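Local coordinates for 3-isopropylmalate dehydratase small subunit (Campylobacter jejuni, PDB 3Q3W), which catalyses, as the small subunit of isopropylmalate isomerase, the interconversion of 2-isopropylmalate and 3-isopropylmalate through 2-isopropylmaleate during leucine biosynthesis, at residues A20-D25 / E80-G85. Residues are numbered along the deposited sequence; the frame is centred on the assembly and turned at random.
Sequences ANIDTD and ENFGSG
N21 and N81 meet amide to amide: N81 ND2 donates to N21 OD1 at 3.2 Å, arriving in the carbonyl plane on a lone pair, while the oxygen lies in the plane of the N81 amide. The two amide planes nevertheless stand 74° apart. N21 bends back to do this, since its CB leaves the backbone away from 80-85 and only the end of the side chain returns; N81 reaches out with CG anti to its backbone N (chi1 -166°). Beside this pair the N21 N to E80 O bond is short, 2.7 Å, and nearly straight at 167°.

On the buried side I22 packs obliquely against the CD1-CE1 side of the F82 ring, with I22 CG2 and I22 CD1 each 3.9 Å from F82 CE1. F112 meets the same ring edge-to-face, and I27 of helix 24-27 touches both I22 and F82. The type II turn N81-S84 presents G83 N to I22 O at 2.7 Å; at the G83 backbone angles a CB would be jammed against F82 O, which calls for glycine. S84 O accepts from T24 N (3.0 Å), and T24 CG2 lies 3.6 Å from G83 O. D23, the N-cap of helix 24-27, turns its carboxylate away to Q26 N. The segment leading into this capped helix thus runs roughly parallel to the turn-bearing loop after strand 73-78, within the aconitase C-terminal domain of this LeuD-family subunit.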
ATOM      1  N   ALA A  20      12.154  -5.856   0.921  1.00 43.78           N
ATOM      2  CA  ALA A  20      11.626  -6.514   2.122  1.00 44.33           C
ATOM      3  C   ALA A  20      11.800  -5.552   3.274  1.00 42.82           C
ATOM      4  O   ALA A  20      12.604  -4.609   3.207  1.00 41.82           O
ATOM      5  CB  ALA A  20      12.352  -7.824   2.406  1.00 45.98           C
ATOM      6  N   ASN A  21      11.042  -5.794   4.334  1.00 43.13           N
ATOM      7  CA  ASN A  21      11.178  -5.012   5.540  1.00 42.82           C
ATOM      8  C   ASN A  21      11.091  -3.498   5.274  1.00 40.01           C
ATOM      9  O   ASN A  21      11.822  -2.741   5.911  1.00 40.31           O
ATOM     10  CB  ASN A  21      12.514  -5.328   6.212  1.00 44.65           C
ATOM     11  CG  ASN A  21      12.765  -6.796   6.322  1.00 48.15           C
ATOM     12  OD1 ASN A  21      12.040  -7.502   7.017  1.00 47.22           O
ATOM     13  ND2 ASN A  21      13.788  -7.282   5.623  1.00 49.98           N
ATOM     14  N   ILE A  22      10.217  -3.058   4.354  1.00 37.67           N
ATOM     15  CA  ILE A  22       9.993  -1.613   4.177  1.00 35.83           C
ATOM     16  C   ILE A  22       9.515  -1.105   5.549  1.00 35.29           C
ATOM     17  O   ILE A  22       8.531  -1.588   6.102  1.00 36.56           O
ATOM     18  CB  ILE A  22       9.032  -1.274   3.021  1.00 34.59           C
ATOM     19  CG1 ILE A  22       9.761  -1.423   1.686  1.00 35.33           C
ATOM     20  CG2 ILE A  22       8.486   0.184   3.112  1.00 33.66           C
ATOM     21  CD1 ILE A  22       8.871  -1.844   0.520  1.00 35.72           C
ATOM     22  N   ASP A  23      10.287  -0.203   6.125  1.00 33.86           N
ATOM     23  CA  ASP A  23      10.018   0.269   7.453  1.00 33.78           C
ATOM     24  C   ASP A  23       9.336   1.655   7.494  1.00 31.43           C
ATOM     25  O   ASP A  23       9.230   2.359   6.490  1.00 29.48           O
ATOM     26  CB  ASP A  23      11.305   0.199   8.290  1.00 35.51           C
ATOM     27  CG  ASP A  23      12.355   1.170   7.842  1.00 36.91           C
ATOM     28  OD1 ASP A  23      11.990   2.296   7.465  1.00 38.73           O
ATOM     29  OD2 ASP A  23      13.570   0.836   7.908  1.00 42.74           O
ATOM     30  N   THR A  24       8.891   2.023   8.688  1.00 31.52           N
ATOM     31  CA  THR A  24       8.035   3.156   8.890  1.00 30.51           C
ATOM     32  C   THR A  24       8.789   4.416   8.498  1.00 30.18           C
ATOM     33  O   THR A  24       8.184   5.342   7.976  1.00 29.36           O
ATOM     34  CB  THR A  24       7.441   3.181  10.358  1.00 31.12           C
ATOM     35  OG1 THR A  24       8.489   2.964  11.313  1.00 31.25           O
ATOM     36  CG2 THR A  24       6.394   2.096  10.546  1.00 30.27           C
ATOM     37  N   ASP A  25      10.105   4.438   8.675  1.00 30.80           N
ATOM     38  CA  ASP A  25      10.916   5.568   8.202  1.00 31.93           C
ATOM     39  C   ASP A  25      11.065   5.685   6.692  1.00 31.01           C
ATOM     40  O   ASP A  25      11.244   6.787   6.161  1.00 31.27           O
ATOM     41  CB  ASP A  25      12.333   5.532   8.756  1.00 33.91           C
ATOM     42  CG  ASP A  25      12.386   5.782  10.221  1.00 38.04           C
ATOM     43  OD1 ASP A  25      12.053   6.920  10.650  1.00 39.75           O
ATOM     44  OD2 ASP A  25      12.787   4.835  10.936  1.00 44.44           O
ATOM     45  N   GLU A  80       8.243  -9.122   2.144  1.00 43.64           N
ATOM     46  CA  GLU A  80       7.818  -9.431   3.500  1.00 44.09           C
ATOM     47  C   GLU A  80       8.078  -8.338   4.499  1.00 41.91           C
ATOM     48  O   GLU A  80       8.949  -7.507   4.314  1.00 40.17           O
ATOM     49  CB  GLU A  80       8.458 -10.731   4.018  1.00 47.57           C
ATOM     50  CG  GLU A  80       9.992 -10.862   3.826  1.00 50.12           C
ATOM     51  CD  GLU A  80      10.375 -11.670   2.565  1.00 53.46           C
ATOM     52  OE1 GLU A  80       9.929 -11.306   1.448  1.00 51.51           O
ATOM     53  OE2 GLU A  80      11.115 -12.664   2.703  1.00 56.24           O
ATOM     54  N   ASN A  81       7.312  -8.411   5.592  1.00 41.44           N
ATOM     55  CA  ASN A  81       7.446  -7.540   6.743  1.00 40.32           C
ATOM     56  C   ASN A  81       7.295  -6.081   6.347  1.00 37.76           C
ATOM     57  O   ASN A  81       8.029  -5.205   6.807  1.00 38.00           O
ATOM     58  CB  ASN A  81       8.754  -7.819   7.517  1.00 42.57           C
ATOM     59  CG  ASN A  81       8.779  -7.177   8.897  1.00 42.22           C
ATOM     60  OD1 ASN A  81       7.741  -7.033   9.552  1.00 43.60           O
ATOM     61  ND2 ASN A  81       9.958  -6.759   9.334  1.00 42.86           N
ATOM     62  N   PHE A  82       6.304  -5.825   5.516  1.00 35.72           N
ATOM     63  CA  PHE A  82       6.014  -4.476   5.122  1.00 34.32           C
ATOM     64  C   PHE A  82       5.477  -3.698   6.312  1.00 34.30           C
ATOM     65  O   PHE A  82       4.570  -4.148   6.995  1.00 34.87           O
ATOM     66  CB  PHE A  82       4.982  -4.433   4.018  1.00 33.42           C
ATOM     67  CG  PHE A  82       4.773  -3.051   3.435  1.00 31.89           C
ATOM     68  CD1 PHE A  82       5.437  -2.652   2.296  1.00 33.14           C
ATOM     69  CD2 PHE A  82       3.896  -2.152   4.037  1.00 27.49           C
ATOM     70  CE1 PHE A  82       5.229  -1.388   1.760  1.00 30.51           C
ATOM     71  CE2 PHE A  82       3.692  -0.900   3.510  1.00 28.41           C
ATOM     72  CZ  PHE A  82       4.365  -0.495   2.389  1.00 27.78           C
ATOM     73  N   GLY A  83       6.029  -2.521   6.541  1.00 33.66           N
ATOM     74  CA  GLY A  83       5.524  -1.689   7.645  1.00 33.52           C
ATOM     75  C   GLY A  83       6.237  -1.917   8.944  1.00 34.67           C
ATOM     76  O   GLY A  83       5.795  -1.429   9.966  1.00 34.65           O
ATOM     77  N   SER A  84       7.337  -2.659   8.894  1.00 36.23           N
ATOM     78  CA  SER A  84       8.215  -2.869  10.052  1.00 38.86           C
ATOM     79  C   SER A  84       8.475  -1.594  10.856  1.00 38.52           C
ATOM     80  O   SER A  84       8.823  -0.547  10.303  1.00 37.24           O
ATOM     81  CB  SER A  84       9.544  -3.502   9.624  1.00 39.77           C
ATOM     82  OG  SER A  84      10.388  -3.706  10.740  1.00 43.92           O
ATOM     83  N   GLY A  85       8.310  -1.721  12.179  1.00 41.08           N
ATOM     84  CA  GLY A  85       8.663  -0.676  13.125  1.00 41.42           C
ATOM     85  C   GLY A  85       7.637  -0.499  14.221  1.00 41.89           C
ATOM     86  O   GLY A  85       6.639  -1.219  14.283  1.00 43.06           O
TER
HETATM   87  O   HOH W   1       8.316  -4.808   2.705  1.00 15.66           O